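Local coordinates for protein endo-polygalacturonase (Pectobacterium carotovorum subsp. carotovorum, PDB 1BHE) that hydrolyses the alpha-1,4 links between galacturonosyl units inside polygalacturonic acid, contributing to maceration and soft rot of plant tissue, at residues Thr194-Ala198 / Ala220-Asp224; Asn211-Ser217 / Asn239-Asn245; Asp246-Gly252 / Lys271-Asn277; Met253-Thr259 / Gly278-Asp284; Val304-Ile308 / Ser335-Val340. All blocks are in the same frame, centred on the assembly; numbering follows the deposited sequence.

Interaction 1: residues Thr194-Ala198 / Ala220-Asp224; sequences TPSTA and ATGDD
The carbonyl O of Ser-196 has several partners. A water donates to it at 2.8 Å from Ser-196 O, and the same water donates to Gly-222 O at 2.7 Å. Gly-222 CA also comes up to Ser-196 O with a weak CA-H...O contact. Outside the pair, Arg-199 bonds this oxygen as well. The one direct hydrogen bond between the segments is at the other end, where Thr-194 N donates to Ala-220 O over 3.0 Å. Just beyond it, Thr-221 CA lies 3.1 Å from Thr-194 O, a close CA-H...O contact.

The two threonines lie side by side and point the same way. Thr-221 OG1 rests against CB and CG2 of Thr-194, 3.6 Å from Thr-194 CB. Chi1 of -174° swings Thr-221 OG1 away from its own N and lays it beside Thr-194. The hydroxyl also bonds Thr-201 O, while Thr-194 OG1 bonds His-176.

Residues 195-198 form a type I beta turn that wraps Gly-222. Gly-222 CA makes a nearly straight CA-H...O contact to Ala-198 O at 3.4 Å, so the backbones lie very close.

Next in the chain is Asp-223, the predicted proton donor of this family 28 hydrolase. The segments meet mainly through backbone atoms and a water, while the carboxylate of this probable proton donor is held from outside the pair, by Arg-199 and Asn-200.

Interaction 2: residues Asn211-Ser217 / Asn239-Asn245; sequences NITIAYS and NISILHN
Ile-214 and Ile-242 fit together on the inner face of two parallel strands. The CD1 of Ile-242 fills the hollow beside CB and CD1 of Ile-214, 3.7 Å from Ile-214 CD1. The Ile-242 chain is bent (chi2 -61°), and this swings its tip across to the neighbour. One step earlier, Ile-240 CG1 lodges against Ile-212 CB at 3.8 Å. On the opposite face Thr-213 OG1 lies beside Ser-241 CB, and Ala-215 CB by Leu-243 CB.

At the strand ends, CB of His-244 sits over one face of the Tyr-216 ring, 3.8 Å from its centroid. The two rings are near parallel but slid apart. Asn-245 bridges the corner, bonding two backbone groups. Its ND2 donates almost straight to Ile-214 O (3.1 Å), from above the carbonyl plane, and its OD1 takes Ser-217 N at 2.9 Å. At the other end, Asn-239 ND2 donates to Asn-211 OD1, two asparagines side by side with amides turned 23° from each other. Ser-3 also bonds that oxygen, and Asn-264 bonds Asn-239 OD1.

These are neighbouring turns of the parallel beta-helix. The isoleucines meet strands 204-207, 226-230 and 258-273, while Asp-2 bonds Thr-213 and Ser-241 on the other face.

Interaction 3: residues Asp246-Gly252 / Lys271-Asn277; sequences DFGTGHG and KMNGTTN
Phe-247 and Lys-271 open the backbone bonding: Phe-247 N donates to Lys-271 O at 2.7 Å, and Asn-273 N returns a bond to Phe-247 O. This is the regular pattern of two parallel strands. Past the strands the chains become loops, yet they stay paired. Thr-276 N donates to Gly-250 O at 2.9 Å. Gly-250 and Gly-252 have positive phi.

Two side chains bond to backbone oxygens. Thr-275 OG1 donates to Gly-248 O over 2.8 Å, tilted from the carbonyl plane. Asn-277 ND2 donates to His-251 O at 2.9 Å, and that oxygen lies in the amide plane. CG of Asn-277 stands beside the backbone N (chi1 -51°), which turns the amide, and with it ND2, to His-251 O. This bond grips the backbone of His-251, an inferred active-site residue that stands beside Asp-223, the predicted proton donor. The His-251 ring lies alongside Thr-276.

The apolar contacts are few. The CE of Met-272 comes obliquely to the Phe-247 ring, 4.1 Å from Phe-247 CD2. Thr-275 CG2 packs on the glycine backbone, 3.5 Å from Gly-252 N.

The charged pair is loose. Asp-246 OD1 touches Lys-271 CB at 3.3 Å, but Lys-271 NZ stays 4.2 Å from Asp-246 OD1, beyond a salt bridge.

The contact joins strands 245-247 and 258-273 on neighbouring turns of the parallel beta-helix. Asn-225 bonds Thr-249 O and Gly-252 N and also touches Thr-275. On the side away from 271-277, strand 218-220 carries Ile-219 against Phe-247.

Interaction 4: residues Met253-Thr259 / Gly278-Asp284; sequences MSIGSET and GLRIKSD
Ser-254 OG is met at the edge of the Arg-280 guanidinium, in its plane. Arg-280 NE donates to it over 3.1 Å at a nearly straight 168°. Chi1 of -176° carries the arginine chain out from the strand, and the bend at chi3 turns NE back to the serine. Lys-282 CD lies over the centre of one guanidinium face, 3.5 Å above its plane. Further along, Lys-282 CE comes 3.0 Å from Ser-257 OG.

At the far end, Ser-283 OG works both ways. It donates to Ser-257 O at 2.7 Å, in the carbonyl plane, and accepts from Thr-259 OG1, which also bonds Gly-289 N. The peptide before Ser-257 is cis. On the other face of the strands, Ile-255 CG2 packs on Ile-281 CG2, and Met-253 CG on Leu-279 CD2.

Backbone bonds hold these groups in step. They run from Met-253 N to Gly-278 O through to Lys-282 N and Ile-255 O. One water donates to both Met-253 O (2.7 Å) and Arg-280 O. Another joins Ser-257 OG to Asp-284 OD2; Asp-284 also bonds Ser-286.

Asp-224, outside both segments, is the second shell of charge. It takes Ser-254 OG and pairs with both Arg-280 and Lys-282, which probably steadies two buried cations close together. Arg-280 also touches His-251, a probable active-site residue.

Strands 253-256 and 277-282 are neighbouring parallel strands on successive turns of the beta-helix. Strand 226-230 flanks 253-256, with Ile-228 against Met-253 and Ile-255. Tyr-296 of strand 290-302 and Trp-325 of strand 324-335 pack on Ile-281.

Interaction 5: residues Val304-Ile308 / Ser335-Val340; sequences VAKPI and SETKGV
Ser-335 turns its OG anti to the backbone N (chi1 -171°), and Thr-337 sets OG1 between its backbone N and carbonyl carbon (chi1 54°), so that both hydroxyls meet at a water bound to Val-304 N across the contact. This water accepts from Val-304 N at 3.0 Å, donates to Ser-335 OG and lies 2.7 Å from Thr-337 OG1. A second water donates to Val-304 O at 2.8 Å and to Thr-337 O, and accepts from Ser-335 OG. Ser-335 OG therefore takes a hydrogen from one water and gives one to the other. Thr-337 OG1 also bonds Asn-303 N.

The one direct bond between the segments is Val-340 N to Ala-305 O, 2.8 Å long and in the carbonyl plane. The contact lies where successive turns of the parallel beta-helix pass from one face to the next. Segment 304-308 leads into strand 306-311, and the chain turns its corner at Pro-307. Segment 335-340 makes the matching passage from strand 324-335 to strand 340-344. The waters fill in where the two loops run too far apart to bond each other directly.

Pro-307 points toward the other segment. Its CD lies 3.3 Å from Val-340 O, and its CB packs 3.9 Å from Ser-335 OG. Lys-306 CA makes a weak CA-H...O contact to Val-340 O at 3.2 Å. That oxygen is buried here and has no hydrogen-bond partner in the model. Gly-339 CA lies close to Ala-305 O, with Pro-307 CD nearby. Val-341 and Met-301 pack on Pro-307 from beyond the two segments.

How the interactions relate
Interactions 2 and 4 are the buried strand pairs. Interaction 1 is also buried but is made of loops, and interactions 3 and 5 are partly buried. Interactions 1, 3 and 4 meet around the probable active site: Asp-223 O bonds His-251 N, and Asp-224 ties interaction 1 to Arg-280. Interaction 2 lies away from this site, with isoleucines inside and small polar groups outside, whereas interaction 4 pairs a similar apolar face with buried charges. Strand 258-273 serves both interactions 3 and 4. Interaction 5, farthest from the chain centre, relies on waters; Lys-306 joins it to Thr-276 of interaction 3 and Gly-278 of interaction 4.

Interaction 1: residues Thr194-Ala198 / Ala220-Asp224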
# COMPACT_ATOMS: atom_id res chain seq x y z
N THR A 194 -3.17 -0.30 11.23
CA THR A 194 -3.93 -1.54 11.23
C THR A 194 -3.12 -2.57 12.01
O THR A 194 -1.89 -2.55 11.97
CB THR A 194 -4.19 -1.99 9.78
OG1 THR A 194 -5.28 -1.20 9.25
CG2 THR A 194 -4.57 -3.44 9.63
N PRO A 195 -3.78 -3.40 12.80
CA PRO A 195 -3.10 -4.38 13.64
C PRO A 195 -2.12 -5.25 12.88
O PRO A 195 -2.37 -5.74 11.77
CB PRO A 195 -4.23 -5.19 14.25
CG PRO A 195 -5.43 -4.29 14.21
CD PRO A 195 -5.26 -3.45 12.97
N SER A 196 -1.00 -5.58 13.53
CA SER A 196 0.05 -6.40 12.95
C SER A 196 -0.36 -7.83 12.63
O SER A 196 0.29 -8.50 11.82
CB SER A 196 1.23 -6.44 13.94
OG SER A 196 0.88 -7.22 15.06
N THR A 197 -1.44 -8.33 13.22
CA THR A 197 -1.93 -9.67 12.99
C THR A 197 -2.94 -9.76 11.85
O THR A 197 -3.34 -10.87 11.48
CB THR A 197 -2.61 -10.19 14.28
OG1 THR A 197 -3.51 -9.17 14.72
CG2 THR A 197 -1.56 -10.43 15.36
N ALA A 198 -3.39 -8.63 11.31
CA ALA A 198 -4.36 -8.64 10.22
C ALA A 198 -3.68 -8.92 8.88
O ALA A 198 -2.90 -8.10 8.40
CB ALA A 198 -5.13 -7.33 10.17
N ALA A 220 1.96 1.58 9.75
CA ALA A 220 2.02 0.41 10.64
C ALA A 220 0.82 -0.47 10.30
O ALA A 220 -0.32 -0.02 10.41
CB ALA A 220 2.02 0.81 12.10
N THR A 221 1.09 -1.70 9.87
CA THR A 221 -0.01 -2.57 9.45
C THR A 221 0.39 -4.03 9.61
O THR A 221 1.33 -4.32 10.35
CB THR A 221 -0.39 -2.24 8.00
OG1 THR A 221 -1.55 -2.98 7.59
CG2 THR A 221 0.76 -2.54 7.04
N GLY A 222 -0.34 -4.93 8.97
CA GLY A 222 -0.07 -6.35 9.08
C GLY A 222 0.90 -6.83 8.00
O GLY A 222 1.92 -7.43 8.33
N ASP A 223 0.57 -6.58 6.74
CA ASP A 223 1.44 -7.05 5.65
C ASP A 223 2.33 -5.94 5.14
O ASP A 223 2.79 -5.13 5.96
CB ASP A 223 0.60 -7.73 4.56
CG ASP A 223 0.10 -9.10 4.97
OD1 ASP A 223 0.33 -9.54 6.12
OD2 ASP A 223 -0.54 -9.78 4.14
N ASP A 224 2.73 -5.95 3.87
CA ASP A 224 3.72 -4.98 3.40
C ASP A 224 3.35 -3.54 3.69
O ASP A 224 2.25 -3.11 3.40
CB ASP A 224 3.94 -5.14 1.89
CG ASP A 224 4.85 -6.32 1.59
OD1 ASP A 224 5.86 -6.49 2.31
OD2 ASP A 224 4.55 -7.06 0.64
O HOH W 1 2.88 -7.87 10.85

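Interaction 2: residues Asn211-Ser217 / Asn239-Asn245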
# COMPACT_ATOMS: atom_id res chain seq x y z
N ASN A 211 5.88 7.51 -11.51
CA ASN A 211 5.95 8.78 -10.82
C ASN A 211 5.17 8.82 -9.51
O ASN A 211 4.10 9.41 -9.37
CB ASN A 211 5.53 9.90 -11.78
CG ASN A 211 6.47 9.94 -12.99
OD1 ASN A 211 7.69 9.89 -12.83
ND2 ASN A 211 5.90 10.02 -14.19
N ILE A 212 5.76 8.19 -8.50
CA ILE A 212 5.20 8.04 -7.17
C ILE A 212 6.06 8.66 -6.08
O ILE A 212 7.26 8.40 -6.02
CB ILE A 212 5.10 6.54 -6.80
CG1 ILE A 212 4.46 5.69 -7.90
CG2 ILE A 212 4.37 6.37 -5.47
CD1 ILE A 212 3.06 6.08 -8.30
N THR A 213 5.42 9.39 -5.16
CA THR A 213 6.12 9.92 -4.00
C THR A 213 5.37 9.54 -2.73
O THR A 213 4.17 9.81 -2.62
CB THR A 213 6.28 11.45 -4.03
OG1 THR A 213 7.23 11.81 -5.04
CG2 THR A 213 6.78 12.01 -2.70
N ILE A 214 6.07 8.92 -1.79
CA ILE A 214 5.49 8.63 -0.47
C ILE A 214 6.41 9.35 0.53
O ILE A 214 7.59 8.99 0.62
CB ILE A 214 5.35 7.15 -0.16
CG1 ILE A 214 4.41 6.44 -1.15
CG2 ILE A 214 4.83 6.96 1.27
CD1 ILE A 214 4.39 4.93 -1.07
N ALA A 215 5.93 10.41 1.18
CA ALA A 215 6.79 11.19 2.07
C ALA A 215 6.12 11.66 3.34
O ALA A 215 4.90 11.84 3.44
CB ALA A 215 7.30 12.42 1.31
N TYR A 216 6.93 11.80 4.40
CA TYR A 216 6.46 12.27 5.70
C TYR A 216 5.25 11.51 6.20
O TYR A 216 4.33 12.09 6.79
CB TYR A 216 6.18 13.78 5.61
CG TYR A 216 7.44 14.57 5.32
CD1 TYR A 216 8.39 14.78 6.31
CD2 TYR A 216 7.68 15.08 4.05
CE1 TYR A 216 9.55 15.49 6.04
CE2 TYR A 216 8.84 15.79 3.78
CZ TYR A 216 9.76 15.99 4.78
OH TYR A 216 10.92 16.69 4.50
N SER A 217 5.23 10.21 5.99
CA SER A 217 4.12 9.36 6.36
C SER A 217 4.51 8.34 7.42
O SER A 217 5.69 8.13 7.71
CB SER A 217 3.55 8.69 5.10
OG SER A 217 3.01 9.68 4.23
N ASN A 239 10.20 5.30 -11.53
CA ASN A 239 10.33 6.59 -10.89
C ASN A 239 9.54 6.72 -9.59
O ASN A 239 8.44 7.26 -9.56
CB ASN A 239 9.90 7.70 -11.88
CG ASN A 239 10.57 7.60 -13.24
OD1 ASN A 239 11.69 7.08 -13.35
ND2 ASN A 239 9.90 8.05 -14.29
N ILE A 240 10.14 6.26 -8.49
CA ILE A 240 9.49 6.28 -7.18
C ILE A 240 10.39 6.87 -6.11
O ILE A 240 11.58 6.59 -6.06
CB ILE A 240 9.07 4.85 -6.74
CG1 ILE A 240 8.05 4.25 -7.70
CG2 ILE A 240 8.50 4.84 -5.32
CD1 ILE A 240 7.69 2.80 -7.45
N SER A 241 9.83 7.75 -5.29
CA SER A 241 10.54 8.37 -4.19
C SER A 241 9.85 8.02 -2.86
O SER A 241 8.67 8.32 -2.70
CB SER A 241 10.60 9.89 -4.31
OG SER A 241 11.39 10.30 -5.40
N ILE A 242 10.57 7.38 -1.96
CA ILE A 242 10.08 7.03 -0.63
C ILE A 242 10.96 7.79 0.37
O ILE A 242 12.07 7.36 0.68
CB ILE A 242 10.17 5.52 -0.35
CG1 ILE A 242 9.51 4.69 -1.45
CG2 ILE A 242 9.60 5.16 1.01
CD1 ILE A 242 8.03 4.93 -1.65
N LEU A 243 10.52 8.97 0.78
CA LEU A 243 11.32 9.86 1.60
C LEU A 243 10.74 10.31 2.93
O LEU A 243 9.63 10.83 3.02
CB LEU A 243 11.56 11.15 0.77
CG LEU A 243 12.03 11.00 -0.68
CD1 LEU A 243 11.85 12.29 -1.47
CD2 LEU A 243 13.48 10.54 -0.73
N HIS A 244 11.60 10.34 3.96
CA HIS A 244 11.26 10.87 5.27
C HIS A 244 10.05 10.19 5.89
O HIS A 244 9.03 10.82 6.20
CB HIS A 244 11.04 12.39 5.21
CG HIS A 244 12.08 13.12 4.41
ND1 HIS A 244 13.42 13.09 4.75
CD2 HIS A 244 11.99 13.83 3.27
CE1 HIS A 244 14.10 13.80 3.86
NE2 HIS A 244 13.26 14.25 2.95
N ASN A 245 10.13 8.87 6.04
CA ASN A 245 9.02 8.09 6.58
C ASN A 245 9.37 7.29 7.83
O ASN A 245 10.54 7.04 8.14
CB ASN A 245 8.52 7.11 5.51
CG ASN A 245 7.94 7.82 4.30
OD1 ASN A 245 6.90 8.48 4.39
ND2 ASN A 245 8.62 7.66 3.17

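Interaction 3: residues Asp246-Gly252 / Lys271-Asn277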
# COMPACT_ATOMS: atom_id res chain seq x y z
N ASP A 246 8.33 6.85 8.52
CA ASP A 246 8.43 6.02 9.71
C ASP A 246 7.56 4.78 9.52
O ASP A 246 6.35 4.93 9.29
CB ASP A 246 7.94 6.75 10.96
CG ASP A 246 8.90 7.82 11.45
OD1 ASP A 246 9.88 7.48 12.13
OD2 ASP A 246 8.66 9.01 11.14
N PHE A 247 8.14 3.59 9.56
CA PHE A 247 7.35 2.37 9.41
C PHE A 247 7.37 1.58 10.72
O PHE A 247 8.40 1.45 11.39
CB PHE A 247 7.83 1.50 8.26
CG PHE A 247 7.64 1.94 6.85
CD1 PHE A 247 7.03 3.13 6.50
CD2 PHE A 247 8.07 1.11 5.82
CE1 PHE A 247 6.87 3.52 5.18
CE2 PHE A 247 7.91 1.48 4.49
CZ PHE A 247 7.32 2.68 4.18
N GLY A 248 6.19 1.11 11.11
CA GLY A 248 6.03 0.31 12.32
C GLY A 248 5.90 -1.17 11.96
O GLY A 248 6.62 -1.68 11.10
N THR A 249 4.96 -1.87 12.59
CA THR A 249 4.76 -3.28 12.28
C THR A 249 4.45 -3.43 10.79
O THR A 249 4.00 -2.49 10.13
CB THR A 249 3.63 -3.94 13.08
OG1 THR A 249 2.40 -3.29 12.77
CG2 THR A 249 3.90 -3.87 14.58
N GLY A 250 4.63 -4.65 10.29
CA GLY A 250 4.34 -4.92 8.89
C GLY A 250 5.37 -5.85 8.27
O GLY A 250 6.24 -6.38 8.98
N HIS A 251 5.28 -6.05 6.96
CA HIS A 251 6.19 -6.96 6.29
C HIS A 251 7.29 -6.25 5.52
O HIS A 251 8.09 -6.93 4.87
CB HIS A 251 5.43 -7.97 5.42
CG HIS A 251 4.67 -9.00 6.20
ND1 HIS A 251 3.88 -9.94 5.58
CD2 HIS A 251 4.57 -9.26 7.52
CE1 HIS A 251 3.31 -10.73 6.49
NE2 HIS A 251 3.72 -10.33 7.68
N GLY A 252 7.39 -4.92 5.62
CA GLY A 252 8.48 -4.22 5.00
C GLY A 252 8.26 -3.19 3.92
O GLY A 252 7.17 -2.92 3.43
N LYS A 271 12.78 5.41 8.92
CA LYS A 271 12.94 4.86 10.27
C LYS A 271 11.99 3.68 10.43
O LYS A 271 10.80 3.78 10.12
CB LYS A 271 12.70 5.92 11.34
CG LYS A 271 13.94 6.70 11.74
CD LYS A 271 13.90 8.12 11.21
CE LYS A 271 14.18 9.13 12.33
NZ LYS A 271 13.10 10.16 12.40
N MET A 272 12.53 2.53 10.85
CA MET A 272 11.72 1.33 11.01
C MET A 272 11.80 0.79 12.44
O MET A 272 12.89 0.61 12.99
CB MET A 272 12.15 0.26 10.01
CG MET A 272 12.22 0.73 8.57
SD MET A 272 12.64 -0.54 7.38
CE MET A 272 11.07 -1.38 7.19
N ASN A 273 10.64 0.53 13.04
CA ASN A 273 10.61 -0.02 14.39
C ASN A 273 9.60 -1.16 14.48
O ASN A 273 8.39 -0.93 14.37
CB ASN A 273 10.28 1.05 15.43
CG ASN A 273 10.47 0.56 16.85
OD1 ASN A 273 10.33 -0.62 17.16
ND2 ASN A 273 10.80 1.48 17.76
N GLY A 274 10.09 -2.38 14.65
CA GLY A 274 9.23 -3.54 14.78
C GLY A 274 8.77 -4.21 13.51
O GLY A 274 8.10 -5.25 13.59
N THR A 275 9.06 -3.64 12.35
CA THR A 275 8.71 -4.26 11.07
C THR A 275 9.37 -5.62 11.00
O THR A 275 10.56 -5.70 11.36
CB THR A 275 9.18 -3.38 9.89
OG1 THR A 275 9.24 -2.01 10.30
CG2 THR A 275 8.24 -3.49 8.70
N THR A 276 8.68 -6.67 10.55
CA THR A 276 9.35 -7.98 10.54
C THR A 276 10.43 -8.08 9.48
O THR A 276 11.44 -8.75 9.71
CB THR A 276 8.40 -9.19 10.49
OG1 THR A 276 8.31 -9.73 9.17
CG2 THR A 276 7.03 -8.81 11.01
N ASN A 277 10.26 -7.42 8.34
CA ASN A 277 11.27 -7.36 7.30
C ASN A 277 11.60 -5.87 7.09
O ASN A 277 10.71 -5.03 7.30
CB ASN A 277 10.83 -7.97 5.98
CG ASN A 277 10.26 -9.36 6.06
OD1 ASN A 277 10.92 -10.30 6.54
ND2 ASN A 277 9.02 -9.53 5.60

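Interaction 4: residues Met253-Thr259 / Gly278-Asp284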
# COMPACT_ATOMS: atom_id res chain seq x y z
N MET A 253 9.38 -2.55 3.57
CA MET A 253 9.51 -1.64 2.44
C MET A 253 9.90 -2.55 1.28
O MET A 253 11.07 -2.84 1.06
CB MET A 253 10.56 -0.57 2.73
CG MET A 253 10.99 0.28 1.54
SD MET A 253 9.61 1.16 0.78
CE MET A 253 9.51 0.33 -0.81
N SER A 254 8.88 -3.14 0.64
CA SER A 254 9.09 -4.16 -0.36
C SER A 254 8.85 -3.84 -1.82
O SER A 254 8.12 -2.95 -2.22
CB SER A 254 8.18 -5.37 -0.01
OG SER A 254 8.39 -5.80 1.33
N ILE A 255 9.49 -4.66 -2.65
CA ILE A 255 9.35 -4.68 -4.10
C ILE A 255 8.99 -6.13 -4.45
O ILE A 255 9.73 -7.03 -4.03
CB ILE A 255 10.59 -4.24 -4.87
CG1 ILE A 255 10.84 -2.73 -4.70
CG2 ILE A 255 10.51 -4.57 -6.35
CD1 ILE A 255 12.23 -2.30 -5.15
N GLY A 256 7.89 -6.37 -5.15
CA GLY A 256 7.49 -7.73 -5.50
C GLY A 256 6.19 -8.10 -4.78
O GLY A 256 5.61 -7.26 -4.10
N SER A 257 5.74 -9.33 -4.97
CA SER A 257 6.42 -10.36 -5.74
C SER A 257 6.35 -10.22 -7.24
O SER A 257 7.15 -10.80 -7.99
CB SER A 257 5.83 -11.73 -5.32
OG SER A 257 6.25 -11.99 -3.98
N GLU A 258 5.40 -9.43 -7.72
CA GLU A 258 5.30 -9.19 -9.17
C GLU A 258 6.40 -8.20 -9.51
O GLU A 258 6.35 -7.04 -9.10
CB GLU A 258 3.89 -8.74 -9.54
CG GLU A 258 2.84 -9.77 -9.15
CD GLU A 258 2.33 -9.62 -7.73
OE1 GLU A 258 2.84 -8.80 -6.94
OE2 GLU A 258 1.37 -10.32 -7.36
N THR A 259 7.45 -8.67 -10.20
CA THR A 259 8.57 -7.81 -10.53
C THR A 259 8.80 -7.72 -12.03
O THR A 259 9.94 -7.71 -12.48
CB THR A 259 9.89 -8.26 -9.85
OG1 THR A 259 10.19 -9.62 -10.19
CG2 THR A 259 9.81 -8.12 -8.34
N GLY A 278 12.83 -5.56 6.72
CA GLY A 278 13.21 -4.16 6.52
C GLY A 278 13.05 -3.77 5.05
O GLY A 278 11.96 -3.39 4.60
N LEU A 279 14.15 -3.87 4.32
CA LEU A 279 14.20 -3.57 2.90
C LEU A 279 14.14 -4.87 2.12
O LEU A 279 15.01 -5.74 2.25
CB LEU A 279 15.48 -2.80 2.58
CG LEU A 279 15.80 -1.59 3.46
CD1 LEU A 279 17.22 -1.09 3.19
CD2 LEU A 279 14.80 -0.47 3.23
N ARG A 280 13.10 -5.03 1.30
CA ARG A 280 12.91 -6.29 0.60
C ARG A 280 12.62 -6.25 -0.88
O ARG A 280 11.86 -5.44 -1.40
CB ARG A 280 11.75 -7.00 1.32
CG ARG A 280 11.44 -8.39 0.80
CD ARG A 280 10.65 -9.15 1.87
NE ARG A 280 9.25 -8.69 1.89
CZ ARG A 280 8.26 -9.47 2.31
NH1 ARG A 280 8.53 -10.70 2.73
NH2 ARG A 280 7.01 -9.02 2.31
N ILE A 281 13.25 -7.17 -1.60
CA ILE A 281 13.03 -7.42 -3.01
C ILE A 281 12.72 -8.92 -3.10
O ILE A 281 13.57 -9.75 -2.77
CB ILE A 281 14.16 -7.05 -3.97
CG1 ILE A 281 14.62 -5.61 -3.77
CG2 ILE A 281 13.67 -7.27 -5.41
CD1 ILE A 281 15.77 -5.15 -4.64
N LYS A 282 11.49 -9.25 -3.46
CA LYS A 282 11.08 -10.65 -3.49
C LYS A 282 10.31 -11.04 -4.74
O LYS A 282 9.60 -10.23 -5.33
CB LYS A 282 10.20 -10.92 -2.25
CG LYS A 282 8.94 -10.07 -2.22
CD LYS A 282 8.02 -10.48 -1.07
CE LYS A 282 6.56 -10.33 -1.45
NZ LYS A 282 5.96 -9.12 -0.81
N SER A 283 10.43 -12.31 -5.10
CA SER A 283 9.71 -12.84 -6.25
C SER A 283 9.72 -14.36 -6.25
O SER A 283 10.17 -15.01 -5.30
CB SER A 283 10.31 -12.29 -7.55
OG SER A 283 9.31 -12.25 -8.56
N ASP A 284 9.22 -14.95 -7.32
CA ASP A 284 9.20 -16.40 -7.49
C ASP A 284 9.27 -16.69 -8.98
O ASP A 284 9.30 -15.74 -9.78
CB ASP A 284 7.96 -17.02 -6.85
CG ASP A 284 6.67 -16.39 -7.31
OD1 ASP A 284 6.30 -16.61 -8.49
OD2 ASP A 284 6.02 -15.67 -6.52
O HOH W 2 12.24 -2.63 -1.38
O HOH W 3 6.34 -14.82 -3.81

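Interaction 5: residues Val304-Ile308 / Ser335-Val340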
# COMPACT_ATOMS: atom_id res chain seq x y z
N VAL A 304 13.81 -5.19 13.97
CA VAL A 304 13.47 -5.76 12.67
C VAL A 304 14.20 -7.09 12.51
O VAL A 304 15.43 -7.12 12.38
CB VAL A 304 13.85 -4.79 11.54
CG1 VAL A 304 13.62 -5.40 10.17
CG2 VAL A 304 13.07 -3.48 11.67
N ALA A 305 13.47 -8.19 12.49
CA ALA A 305 14.04 -9.53 12.38
C ALA A 305 14.87 -9.77 11.13
O ALA A 305 15.91 -10.43 11.20
CB ALA A 305 12.92 -10.58 12.45
N LYS A 306 14.42 -9.31 9.97
CA LYS A 306 15.11 -9.50 8.70
C LYS A 306 15.32 -8.15 8.02
O LYS A 306 14.51 -7.73 7.20
CB LYS A 306 14.28 -10.41 7.80
CG LYS A 306 14.27 -11.88 8.17
CD LYS A 306 13.69 -12.76 7.07
CE LYS A 306 13.03 -14.00 7.65
NZ LYS A 306 13.45 -15.24 6.93
N PRO A 307 16.38 -7.44 8.39
CA PRO A 307 16.62 -6.09 7.92
C PRO A 307 16.77 -5.94 6.43
O PRO A 307 16.31 -4.94 5.85
CB PRO A 307 17.86 -5.63 8.69
CG PRO A 307 18.50 -6.87 9.20
CD PRO A 307 17.39 -7.86 9.39
N ILE A 308 17.44 -6.87 5.76
CA ILE A 308 17.61 -6.84 4.31
C ILE A 308 17.21 -8.21 3.76
O ILE A 308 17.70 -9.24 4.21
CB ILE A 308 19.03 -6.51 3.83
CG1 ILE A 308 19.47 -5.11 4.27
CG2 ILE A 308 19.12 -6.62 2.31
CD1 ILE A 308 20.90 -4.74 3.95
N SER A 335 21.11 -1.24 11.51
CA SER A 335 20.17 -2.10 12.21
C SER A 335 20.67 -2.23 13.66
O SER A 335 21.74 -2.78 13.90
CB SER A 335 20.00 -3.46 11.56
OG SER A 335 18.92 -4.15 12.16
N GLU A 336 19.91 -1.69 14.59
CA GLU A 336 20.31 -1.65 15.99
C GLU A 336 20.13 -2.93 16.77
O GLU A 336 20.67 -3.05 17.88
CB GLU A 336 19.55 -0.50 16.69
CG GLU A 336 20.12 0.87 16.34
CD GLU A 336 19.28 2.02 16.83
OE1 GLU A 336 18.59 1.91 17.86
OE2 GLU A 336 19.29 3.08 16.15
N THR A 337 19.32 -3.87 16.28
CA THR A 337 19.08 -5.11 17.00
C THR A 337 19.43 -6.33 16.15
O THR A 337 19.53 -6.26 14.93
CB THR A 337 17.63 -5.27 17.49
OG1 THR A 337 16.75 -5.10 16.36
CG2 THR A 337 17.28 -4.25 18.56
N LYS A 338 19.61 -7.45 16.83
CA LYS A 338 19.96 -8.72 16.20
C LYS A 338 18.96 -9.14 15.14
O LYS A 338 17.76 -9.20 15.41
CB LYS A 338 20.08 -9.79 17.29
CG LYS A 338 20.48 -11.17 16.79
CD LYS A 338 20.32 -12.19 17.92
CE LYS A 338 20.78 -13.57 17.48
NZ LYS A 338 21.13 -14.42 18.65
N GLY A 339 19.45 -9.47 13.94
CA GLY A 339 18.57 -9.90 12.86
C GLY A 339 19.31 -10.74 11.84
O GLY A 339 20.51 -11.01 11.97
N VAL A 340 18.60 -11.18 10.81
CA VAL A 340 19.15 -11.99 9.73
C VAL A 340 18.99 -11.30 8.38
O VAL A 340 17.92 -10.82 8.02
CB VAL A 340 18.46 -13.37 9.67
CG1 VAL A 340 18.76 -14.12 8.38
CG2 VAL A 340 18.86 -14.23 10.86
O HOH W 4 16.52 -3.92 13.93
O HOH W 5 18.15 -6.70 12.44